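Local atomic coordinates of phosphoribosylaminoimidazole-succinocarboxamide synthase (Saccharomyces cerevisiae, PDB entry 2CNU), a protein that catalyses the ATP-dependent joining of L-aspartate to the carboxylate of CAIR to form SAICAR, a step of de novo purine biosynthesis. Residues Gly18-Ile23 against Val34-Ile39; Ile211-Thr216 against Asp239-Trp244; Asp256-Gln261 against Arg289-Glu294. All coordinates share one frame; numbering follows the deposited sequence. Where two conformers were deposited one is given.

Interaction 1: Gly18-Ile23 against Val34-Ile39; sequences GKVRDI and VATDRI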
loop_
_atom_site.group_PDB
_atom_site.type_symbol
_atom_site.label_atom_id
_atom_site.label_comp_id
_atom_site.label_asym_id
_atom_site.label_seq_id
_atom_site.Cartn_x
_atom_site.Cartn_y
_atom_site.Cartn_z
ATOM N N GLY A 18 12.460 2.378 3.266
ATOM C CA GLY A 18 11.393 3.297 3.047
ATOM C C GLY A 18 10.662 3.685 4.291
ATOM O O GLY A 18 11.163 3.481 5.366
ATOM N N LYS A 19 9.437 4.152 4.152
ATOM C CA LYS A 19 8.701 4.489 5.365
ATOM C C LYS A 19 8.380 3.272 6.201
ATOM O O LYS A 19 8.291 3.351 7.415
ATOM C CB LYS A 19 7.430 5.280 5.059
ATOM C CG LYS A 19 7.682 6.492 4.187
ATOM C CD LYS A 19 8.608 7.497 4.866
ATOM C CE LYS A 19 10.107 7.324 4.594
ATOM N NZ LYS A 19 10.876 8.612 4.806
ATOM N N VAL A 20 8.160 2.169 5.547
ATOM C CA VAL A 20 7.702 0.945 6.187
ATOM C C VAL A 20 8.514 -0.241 5.854
ATOM O O VAL A 20 8.753 -1.106 6.714
ATOM C CB VAL A 20 6.180 0.629 5.830
ATOM C CG1 VAL A 20 5.697 -0.587 6.565
ATOM C CG2 VAL A 20 5.307 1.839 6.221
ATOM N N ARG A 21 8.932 -0.432 4.595
ATOM C CA ARG A 21 9.681 -1.601 4.206
ATOM C C ARG A 21 11.160 -1.382 4.232
ATOM O O ARG A 21 11.663 -0.320 3.803
ATOM C CB ARG A 21 9.338 -2.126 2.780
ATOM C CG ARG A 21 8.243 -3.162 2.714
ATOM C CD ARG A 21 6.839 -2.590 3.081
ATOM N NE ARG A 21 6.468 -1.522 2.125
ATOM C CZ ARG A 21 6.038 -1.773 0.859
ATOM N NH1 ARG A 21 5.859 -3.016 0.455
ATOM N NH2 ARG A 21 5.914 -0.769 0.008
ATOM N N ASP A 22 11.875 -2.391 4.703
ATOM C CA ASP A 22 13.310 -2.516 4.545
ATOM C C ASP A 22 13.499 -3.535 3.400
ATOM O O ASP A 22 12.989 -4.651 3.518
ATOM C CB ASP A 22 13.923 -3.041 5.862
ATOM C CG ASP A 22 13.832 -2.076 7.027
ATOM O OD1 ASP A 22 14.312 -2.465 8.141
ATOM O OD2 ASP A 22 13.345 -0.906 6.891
ATOM N N ILE A 23 14.223 -3.167 2.348
ATOM C CA ILE A 23 14.405 -4.022 1.189
ATOM C C ILE A 23 15.850 -4.472 1.105
ATOM O O ILE A 23 16.736 -3.605 1.116
ATOM C CB ILE A 23 14.012 -3.311 -0.108
ATOM C CG1 ILE A 23 12.541 -2.882 -0.022
ATOM C CG2 ILE A 23 14.255 -4.202 -1.276
ATOM C CD1 ILE A 23 12.040 -2.116 -1.213
ATOM N N VAL A 34 10.887 -6.591 3.523
ATOM C CA VAL A 34 10.599 -6.808 4.977
ATOM C C VAL A 34 9.691 -5.671 5.405
ATOM O O VAL A 34 10.117 -4.494 5.483
ATOM C CB VAL A 34 11.841 -6.861 5.831
ATOM C CG1 VAL A 34 11.425 -7.276 7.229
ATOM C CG2 VAL A 34 12.852 -7.824 5.251
ATOM N N ALA A 35 8.424 -5.976 5.688
ATOM C CA ALA A 35 7.482 -4.998 6.172
ATOM C C ALA A 35 7.692 -4.827 7.664
ATOM O O ALA A 35 7.368 -5.747 8.437
ATOM C CB ALA A 35 6.084 -5.425 5.879
ATOM N N THR A 36 8.205 -3.702 8.077
ATOM C CA THR A 36 8.350 -3.400 9.474
ATOM C C THR A 36 7.008 -2.966 10.074
ATOM O O THR A 36 5.997 -2.853 9.391
ATOM C CB THR A 36 9.433 -2.350 9.733
ATOM O OG1 THR A 36 8.920 -1.049 9.425
ATOM C CG2 THR A 36 10.723 -2.693 9.032
ATOM N N ASP A 37 7.053 -2.692 11.368
ATOM C CA ASP A 37 5.901 -2.198 12.140
ATOM C C ASP A 37 5.825 -0.698 12.217
ATOM O O ASP A 37 5.018 -0.148 12.949
ATOM C CB ASP A 37 5.938 -2.838 13.518
ATOM C CG ASP A 37 5.682 -4.325 13.510
ATOM O OD1 ASP A 37 6.088 -5.024 14.463
ATOM O OD2 ASP A 37 5.051 -4.828 12.530
ATOM N N ARG A 38 6.680 -0.001 11.446
ATOM C CA ARG A 38 6.629 1.438 11.401
ATOM C C ARG A 38 5.295 1.909 10.843
ATOM O O ARG A 38 4.643 1.258 10.029
ATOM C CB ARG A 38 7.778 2.011 10.550
ATOM C CG ARG A 38 9.160 1.717 11.128
ATOM C CD ARG A 38 10.245 2.432 10.391
ATOM N NE ARG A 38 10.349 2.113 8.966
ATOM C CZ ARG A 38 11.178 1.246 8.413
ATOM N NH1 ARG A 38 11.255 1.159 7.068
ATOM N NH2 ARG A 38 11.990 0.492 9.099
ATOM N N ILE A 39 4.917 3.100 11.270
ATOM C CA ILE A 39 3.652 3.743 10.835
ATOM C C ILE A 39 3.910 5.250 10.648
ATOM O O ILE A 39 4.704 5.832 11.354
ATOM C CB ILE A 39 2.524 3.507 11.882
ATOM C CG1 ILE A 39 1.171 4.051 11.376
ATOM C CG2 ILE A 39 2.876 4.043 13.237
ATOM C CD1 ILE A 39 -0.001 3.571 12.248
#
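OD2 of Asp22 is gripped by two nitrogens of Arg38, NH1 and NH2, each 2.9 Å away, so that one carboxylate oxygen takes the end of the guanidinium. NH2 arrives on its syn side and NH1 nearly along the C-O bond, and the two planes lie 26° apart. Arg17 adds a second positive partner to OD2, while OD1 is held by Thr6. The guanidinium also bonds backbone carbonyls of the bend between strands 14-17 and 21-27: NE points at Lys19 O (2.9 Å) in an almost straight bond, and NH1 reaches Gly18 O at a more bent angle; NH2 also bonds Thr4 O. CG of Arg38 lies beside the backbone N (chi1 -64°) and the chain kinks at chi3, which brings the edge of the guanidinium to this bend. A lysine in its place would probably leave Asp22 and the carbonyls of Gly18 and Lys19 with fewer donors, and the bend less firmly fixed. Val20 O accepts from both OG1 (2.7 Å) and the backbone N of Thr36, whose OG1 in turn receives Arg38 N in an ST turn. Asp22 N and Val34 O lie 2.8 Å apart in a hydrogen-bonded antiparallel pair, flanked by Arg21 and Ala35 as a non-hydrogen-bonded one. This is the open end of a beta hairpin, strands 21-27 and 30-35, where an arginine beyond the second strand ties down the loop leading into the first.

Interaction 2: Ile211-Thr216 against Asp239-Trp244; sequences IIIADT and DSSRFW. With SO4 (sulfate ion), chain F.
Strands 211-216 and 241-244 run antiparallel, their axes 4.7 Å apart at the closest and their directions 147° apart, as neighbours in the enzyme's mixed beta sheet. Ile212 and Trp244 form a hydrogen-bonded pair, with Trp244 N 2.8 Å from Ile212 O, and Ala214 N meets Arg242 O nearly along the C=O axis. On the face of Ile213 and Phe243 the two lie side by side, CG1 of the isoleucine 3.9 Å from CE1 of the ring, while CG2 of Ile211 comes over one face of the same ring in a CH-pi contact; Leu299 of helix 282-300 packs against both Ile211 and Phe243. Trp244 is on the other face of the sheet, and there CB of Ala214 sits above its six-membered ring, 3.6 Å from the centroid and only 8° off the normal. Next to this pair Arg242 extends with CG anti to the backbone N (chi1 -179°), then bends at chi3 to bring NH2 to Asp215 OD1 at 2.8 Å, a salt bridge. The two planes stand nearly perpendicular; OD1 lies close to the guanidinium plane, and NH2 reaches it on its syn side, somewhat out of the carboxylate plane. OD1 takes the NE side of NH2, the sulfate of chain F the NH1/NH2 end: NH2 bonds its O3, with weak bonds from NH1 and NH2 to O4, consistent with an anion site. Where the strands part, Ser240 OG bonds Thr237 N and also a water, whose oxygen lies 2.9 Å from Ser240 OG and 2.6 Å from Thr216 OG1.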
loop_
_atom_site.group_PDB
_atom_site.type_symbol
_atom_site.label_atom_id
_atom_site.label_comp_id
_atom_site.label_asym_id
_atom_site.label_seq_id
_atom_site.Cartn_x
_atom_site.Cartn_y
_atom_site.Cartn_z
ATOM N N ILE A 211 -15.850 -2.259 3.903
ATOM C CA ILE A 211 -14.800 -1.229 3.835
ATOM C C ILE A 211 -14.848 -0.641 2.422
ATOM O O ILE A 211 -14.832 -1.366 1.433
ATOM C CB ILE A 211 -13.392 -1.846 4.086
ATOM C CG1 ILE A 211 -13.320 -2.295 5.544
ATOM C CG2 ILE A 211 -12.278 -0.899 3.724
ATOM C CD1 ILE A 211 -12.048 -3.101 5.916
ATOM N N ILE A 212 -14.947 0.669 2.374
ATOM C CA ILE A 212 -14.779 1.414 1.105
ATOM C C ILE A 212 -13.287 1.782 0.928
ATOM O O ILE A 212 -12.656 2.427 1.776
ATOM C CB ILE A 212 -15.655 2.656 1.036
ATOM C CG1 ILE A 212 -17.162 2.247 1.023
ATOM C CG2 ILE A 212 -15.285 3.502 -0.173
ATOM C CD1 ILE A 212 -18.064 3.417 1.182
ATOM N N ILE A 213 -12.729 1.241 -0.161
ATOM C CA ILE A 213 -11.373 1.556 -0.556
ATOM C C ILE A 213 -11.500 2.724 -1.528
ATOM O O ILE A 213 -11.893 2.542 -2.687
ATOM C CB ILE A 213 -10.621 0.361 -1.142
ATOM C CG1 ILE A 213 -10.640 -0.810 -0.127
ATOM C CG2 ILE A 213 -9.252 0.790 -1.524
ATOM C CD1 ILE A 213 -9.924 -2.029 -0.572
ATOM N N ALA A 214 -11.285 3.930 -1.047
ATOM C CA ALA A 214 -11.589 5.148 -1.833
ATOM C C ALA A 214 -10.657 5.297 -3.019
ATOM O O ALA A 214 -11.027 5.862 -4.059
ATOM C CB ALA A 214 -11.487 6.348 -0.957
ATOM N N ASP A 215 -9.418 4.858 -2.841
ATOM C CA ASP A 215 -8.353 4.968 -3.848
ATOM C C ASP A 215 -7.286 3.983 -3.452
ATOM O O ASP A 215 -7.224 3.526 -2.296
ATOM C CB ASP A 215 -7.840 6.391 -3.995
ATOM C CG ASP A 215 -7.404 7.010 -2.704
ATOM O OD1 ASP A 215 -8.052 8.013 -2.309
ATOM O OD2 ASP A 215 -6.467 6.516 -2.064
ATOM N N THR A 216 -6.393 3.694 -4.378
ATOM C CA THR A 216 -5.298 2.807 -4.079
ATOM C C THR A 216 -4.149 3.129 -5.041
ATOM O O THR A 216 -4.366 3.643 -6.131
ATOM C CB THR A 216 -5.700 1.328 -4.168
ATOM O OG1 THR A 216 -4.784 0.497 -3.439
ATOM C CG2 THR A 216 -5.728 0.857 -5.590
ATOM N N ASP A 239 -1.953 1.254 4.080
ATOM C CA ASP A 239 -0.825 2.102 3.798
ATOM C C ASP A 239 -0.783 2.522 2.351
ATOM O O ASP A 239 -0.299 3.601 2.046
ATOM C CB ASP A 239 0.499 1.375 4.132
ATOM C CG ASP A 239 0.891 1.425 5.608
ATOM O OD1 ASP A 239 1.873 0.714 5.902
ATOM O OD2 ASP A 239 0.271 2.174 6.374
ATOM N N SER A 240 -1.268 1.706 1.414
ATOM C CA SER A 240 -1.246 2.006 -0.014
ATOM C C SER A 240 -2.574 2.527 -0.534
ATOM O O SER A 240 -2.713 2.833 -1.725
ATOM C CB SER A 240 -0.861 0.753 -0.818
ATOM O OG SER A 240 -1.872 -0.204 -0.767
ATOM N N SER A 241 -3.556 2.665 0.354
ATOM C CA SER A 241 -4.929 2.938 -0.031
ATOM C C SER A 241 -5.595 3.765 1.028
ATOM O O SER A 241 -5.184 3.727 2.169
ATOM C CB SER A 241 -5.736 1.643 -0.092
ATOM O OG SER A 241 -5.051 0.617 -0.734
ATOM N N ARG A 242 -6.680 4.431 0.701
ATOM C CA ARG A 242 -7.506 5.132 1.649
ATOM C C ARG A 242 -8.667 4.226 1.969
ATOM O O ARG A 242 -9.513 4.012 1.145
ATOM C CB ARG A 242 -7.963 6.409 1.057
ATOM C CG ARG A 242 -8.781 7.314 1.807
ATOM C CD ARG A 242 -8.923 8.719 1.233
ATOM N NE ARG A 242 -7.799 9.588 1.552
ATOM C CZ ARG A 242 -6.963 10.158 0.688
ATOM N NH1 ARG A 242 -6.064 11.026 1.134
ATOM N NH2 ARG A 242 -7.026 9.911 -0.593
ATOM N N PHE A 243 -8.696 3.682 3.210
ATOM C CA PHE A 243 -9.806 2.871 3.711
ATOM C C PHE A 243 -10.770 3.754 4.537
ATOM O O PHE A 243 -10.317 4.496 5.426
ATOM C CB PHE A 243 -9.251 1.783 4.636
ATOM C CG PHE A 243 -8.655 0.554 3.988
ATOM C CD1 PHE A 243 -8.106 0.534 2.702
ATOM C CD2 PHE A 243 -8.585 -0.586 4.712
ATOM C CE1 PHE A 243 -7.531 -0.622 2.200
ATOM C CE2 PHE A 243 -8.028 -1.744 4.212
ATOM C CZ PHE A 243 -7.528 -1.751 2.913
ATOM N N TRP A 244 -12.041 3.499 4.269
ATOM C CA TRP A 244 -13.162 4.121 5.001
ATOM C C TRP A 244 -14.106 3.023 5.481
ATOM O O TRP A 244 -14.307 1.996 4.842
ATOM C CB TRP A 244 -13.961 5.065 4.122
ATOM C CG TRP A 244 -13.211 6.253 3.597
ATOM C CD1 TRP A 244 -12.156 6.902 4.156
ATOM C CD2 TRP A 244 -13.564 6.979 2.422
ATOM N NE1 TRP A 244 -11.862 7.998 3.426
ATOM C CE2 TRP A 244 -12.707 8.070 2.360
ATOM C CE3 TRP A 244 -14.521 6.805 1.444
ATOM C CZ2 TRP A 244 -12.804 9.038 1.314
ATOM C CZ3 TRP A 244 -14.622 7.788 0.410
ATOM C CH2 TRP A 244 -13.748 8.869 0.399
HETATM S S SO4 F . -4.056 11.386 -2.215
HETATM O O1 SO4 F . -3.576 10.772 -3.483
HETATM O O2 SO4 F . -3.310 12.633 -2.028
HETATM O O3 SO4 F . -5.456 11.675 -2.381
HETATM O O4 SO4 F . -3.885 10.506 -1.080
HETATM O O HOH W 1 -4.019 5.558 -3.118
HETATM O O HOH W 2 -2.477 -0.795 -3.571
#

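Interaction 3: Asp256-Gln261 against Arg289-Glu294; sequences DSYDKQ and RAKYIE. With ASP (aspartic acid), chain B; SO4 (sulfate ion), chain G; SO4 (sulfate ion), chain H.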
loop_
_atom_site.group_PDB
_atom_site.type_symbol
_atom_site.label_atom_id
_atom_site.label_comp_id
_atom_site.label_asym_id
_atom_site.label_seq_id
_atom_site.Cartn_x
_atom_site.Cartn_y
_atom_site.Cartn_z
ATOM N N ASP A 256 -13.867 9.383 8.391
ATOM C CA ASP A 256 -12.755 9.002 9.288
ATOM C C ASP A 256 -11.779 8.082 8.535
ATOM O O ASP A 256 -12.184 7.214 7.751
ATOM C CB ASP A 256 -13.267 8.320 10.554
ATOM C CG ASP A 256 -13.942 9.275 11.546
ATOM O OD1 ASP A 256 -14.483 8.752 12.537
ATOM O OD2 ASP A 256 -13.833 10.485 11.377
ATOM N N SER A 257 -10.505 8.215 8.871
ATOM C CA SER A 257 -9.544 7.233 8.378
ATOM C C SER A 257 -9.752 5.909 9.142
ATOM O O SER A 257 -9.636 5.893 10.366
ATOM C CB SER A 257 -8.143 7.740 8.584
ATOM O OG SER A 257 -7.224 6.655 8.420
ATOM N N TYR A 258 -10.039 4.844 8.411
ATOM C CA TYR A 258 -10.313 3.559 9.062
ATOM C C TYR A 258 -9.179 3.157 9.957
ATOM O O TYR A 258 -9.387 2.708 11.072
ATOM C CB TYR A 258 -10.604 2.487 8.014
ATOM C CG TYR A 258 -11.034 1.137 8.498
ATOM C CD1 TYR A 258 -10.085 0.188 8.888
ATOM C CD2 TYR A 258 -12.367 0.762 8.487
ATOM C CE1 TYR A 258 -10.466 -1.037 9.255
ATOM C CE2 TYR A 258 -12.766 -0.495 8.927
ATOM C CZ TYR A 258 -11.802 -1.429 9.224
ATOM O OH TYR A 258 -12.075 -2.705 9.553
ATOM N N ASP A 259 -7.958 3.295 9.476
ATOM C CA ASP A 259 -6.747 2.832 10.124
ATOM C C ASP A 259 -6.126 3.812 11.088
ATOM O O ASP A 259 -5.576 3.427 12.106
ATOM C CB ASP A 259 -5.687 2.456 9.079
ATOM C CG ASP A 259 -5.405 3.522 8.016
ATOM O OD1 ASP A 259 -4.180 3.696 7.692
ATOM O OD2 ASP A 259 -6.320 4.065 7.384
ATOM N N LYS A 260 -6.164 5.095 10.733
ATOM C CA LYS A 260 -5.321 6.097 11.350
ATOM C C LYS A 260 -6.046 7.199 12.086
ATOM O O LYS A 260 -5.379 8.095 12.611
ATOM C CB LYS A 260 -4.398 6.694 10.302
ATOM C CG LYS A 260 -3.417 5.668 10.032
ATOM C CD LYS A 260 -2.325 6.267 9.316
ATOM C CE LYS A 260 -1.342 5.258 8.973
ATOM N NZ LYS A 260 -0.592 5.768 7.783
ATOM N N GLN A 261 -7.369 7.177 12.181
ATOM C CA GLN A 261 -8.045 8.332 12.781
ATOM C C GLN A 261 -7.668 8.473 14.234
ATOM O O GLN A 261 -7.555 9.604 14.742
ATOM C CB GLN A 261 -9.566 8.265 12.636
ATOM C CG GLN A 261 -10.168 9.604 12.845
ATOM C CD GLN A 261 -9.694 10.567 11.775
ATOM O OE1 GLN A 261 -9.785 10.297 10.584
ATOM N NE2 GLN A 261 -9.219 11.738 12.182
ATOM N N ARG A 289 -3.352 -0.975 16.493
ATOM C CA ARG A 289 -3.115 -2.376 16.203
ATOM C C ARG A 289 -4.394 -3.152 16.045
ATOM O O ARG A 289 -4.574 -3.932 15.118
ATOM C CB ARG A 289 -2.267 -3.021 17.309
ATOM C CG ARG A 289 -1.881 -4.470 17.058
ATOM C CD ARG A 289 -0.975 -4.975 18.132
ATOM N NE ARG A 289 -0.605 -6.354 17.944
ATOM C CZ ARG A 289 -1.292 -7.370 18.393
ATOM N NH1 ARG A 289 -2.435 -7.178 19.007
ATOM N NH2 ARG A 289 -0.875 -8.585 18.171
ATOM N N ALA A 290 -5.339 -2.918 16.956
ATOM C CA ALA A 290 -6.605 -3.654 16.913
ATOM C C ALA A 290 -7.351 -3.364 15.622
ATOM O O ALA A 290 -8.059 -4.197 15.069
ATOM C CB ALA A 290 -7.452 -3.251 18.143
ATOM N N LYS A 291 -7.238 -2.126 15.141
ATOM C CA LYS A 291 -7.888 -1.736 13.907
ATOM C C LYS A 291 -7.244 -2.440 12.710
ATOM O O LYS A 291 -7.936 -2.790 11.762
ATOM C CB LYS A 291 -7.961 -0.276 13.842
ATOM C CG LYS A 291 -8.935 0.205 12.869
ATOM C CD LYS A 291 -10.365 -0.189 13.155
ATOM C CE LYS A 291 -11.373 0.448 12.317
ATOM N NZ LYS A 291 -11.586 1.764 12.515
ATOM N N TYR A 292 -5.920 -2.629 12.685
ATOM C CA TYR A 292 -5.308 -3.436 11.628
ATOM C C TYR A 292 -5.796 -4.879 11.665
ATOM O O TYR A 292 -6.027 -5.498 10.617
ATOM C CB TYR A 292 -3.773 -3.430 11.732
ATOM C CG TYR A 292 -3.148 -2.121 11.291
ATOM C CD1 TYR A 292 -3.349 -1.649 10.005
ATOM C CD2 TYR A 292 -2.376 -1.378 12.149
ATOM C CE1 TYR A 292 -2.782 -0.439 9.596
ATOM C CE2 TYR A 292 -1.775 -0.204 11.768
ATOM C CZ TYR A 292 -2.035 0.277 10.495
ATOM O OH TYR A 292 -1.439 1.461 10.139
ATOM N N ILE A 293 -5.936 -5.462 12.838
ATOM C CA ILE A 293 -6.444 -6.838 12.959
ATOM C C ILE A 293 -7.829 -6.853 12.398
ATOM O O ILE A 293 -8.192 -7.770 11.649
ATOM C CB ILE A 293 -6.389 -7.324 14.419
ATOM C CG1 ILE A 293 -4.922 -7.463 14.849
ATOM C CG2 ILE A 293 -7.166 -8.620 14.571
ATOM C CD1 ILE A 293 -4.763 -7.589 16.347
ATOM N N GLU A 294 -8.680 -5.890 12.716
ATOM C CA GLU A 294 -10.045 -5.887 12.205
ATOM C C GLU A 294 -10.044 -5.751 10.685
ATOM O O GLU A 294 -10.834 -6.398 10.015
ATOM C CB GLU A 294 -10.819 -4.716 12.894
ATOM C CG GLU A 294 -12.210 -4.513 12.499
ATOM C CD GLU A 294 -13.108 -5.627 12.815
ATOM O OE1 GLU A 294 -14.246 -5.584 12.237
ATOM O OE2 GLU A 294 -12.837 -6.535 13.616
HETATM N N ASP B . -1.856 8.021 5.568
HETATM C CA ASP B . -1.105 8.700 6.614
HETATM C C ASP B . -2.183 9.554 7.384
HETATM O O ASP B . -3.269 8.954 7.583
HETATM C CB ASP B . -0.033 9.463 5.845
HETATM C CG ASP B . 1.242 9.615 6.580
HETATM O OD1 ASP B . 2.309 9.275 6.039
HETATM O OD2 ASP B . 1.179 10.056 7.724
HETATM O OXT ASP B . -2.103 10.732 7.949
HETATM S S SO4 G . -3.263 -10.856 19.691
HETATM O O1 SO4 G . -3.357 -9.535 20.359
HETATM O O2 SO4 G . -3.412 -11.875 20.740
HETATM O O3 SO4 G . -4.402 -11.068 18.769
HETATM O O4 SO4 G . -2.045 -10.980 18.823
HETATM S S SO4 H . -7.944 14.665 9.768
HETATM O O1 SO4 H . -8.288 15.009 11.111
HETATM O O2 SO4 H . -8.161 13.265 9.570
HETATM O O3 SO4 H . -8.689 15.481 8.859
HETATM O O4 SO4 H . -6.585 15.144 9.634
HETATM O O HOH W 3 -14.661 -3.412 9.936
HETATM O O HOH W 4 -2.056 2.004 7.661
#
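Lys291 of helix 282-300 lays its chain over one face of the Tyr258 ring, and this lysine-on-tyrosine packing, a cation-pi contact combined with CH-pi, is the tight part of a loop-to-helix junction. CE stands 3.5 Å from the ring centroid, over its centre, and NZ follows at 4.1 Å, 10° off the normal. The ammonium is also fixed by a bond of 2.8 Å from NZ to Tyr258 O, in the carbonyl plane on a lone pair, so one residue supplies both the pi face and the acceptor. Bends at chi2 (62°) and chi4 (-70°) fold the lysine chain back to make both contacts possible. The ring itself is carried toward the helix by Tyr258 CG lying anti to its backbone N, and Ala295 and Thr298 of the same helix also touch it.

Away from this core the contact becomes looser and is bridged by two waters. Glu294, on the exposed side, touches Tyr258 OH with CG at 3.5 Å, and a water hydrogen-bonded to that hydroxyl also reaches Glu294 OE1, to which it donates. At the other side CB of Asp259 only skirts the Tyr292 ring. Lys260, from the same loop, packs beside the bound aspartate, and its NZ is hydrogen-bonded to Ser40 O. The water between Asp259 and Tyr292 accepts from Tyr292 OH at 2.6 Å and donates to Asp259 OD1 at 2.7 Å.

Overall arrangement
One bound aspartic acid lies near all three contacts: in the conformer given, Lys260 of interaction 3 packs against it, NZ lying 3.2 Å from its CA, while the nearest side-chain atoms of Lys19 (interaction 1) and Arg242 (interaction 2) are about 6 and 7 Å from it. Interactions 2 and 3 are centred about 12 Å apart and join directly: Phe243 O and Tyr258 N, 3.0 Å apart, probably share a hydrogen bond, tying the loop to strand 241-245. Interaction 1 is centred about 19 Å from interaction 2 and 18 Å from interaction 3, yet touches both, through Val20 on Asp239 and Ile39 on Tyr292 and Lys260. Sulfates at Arg21 and Arg242 may mark anion-binding pockets of this ATP-dependent ligase.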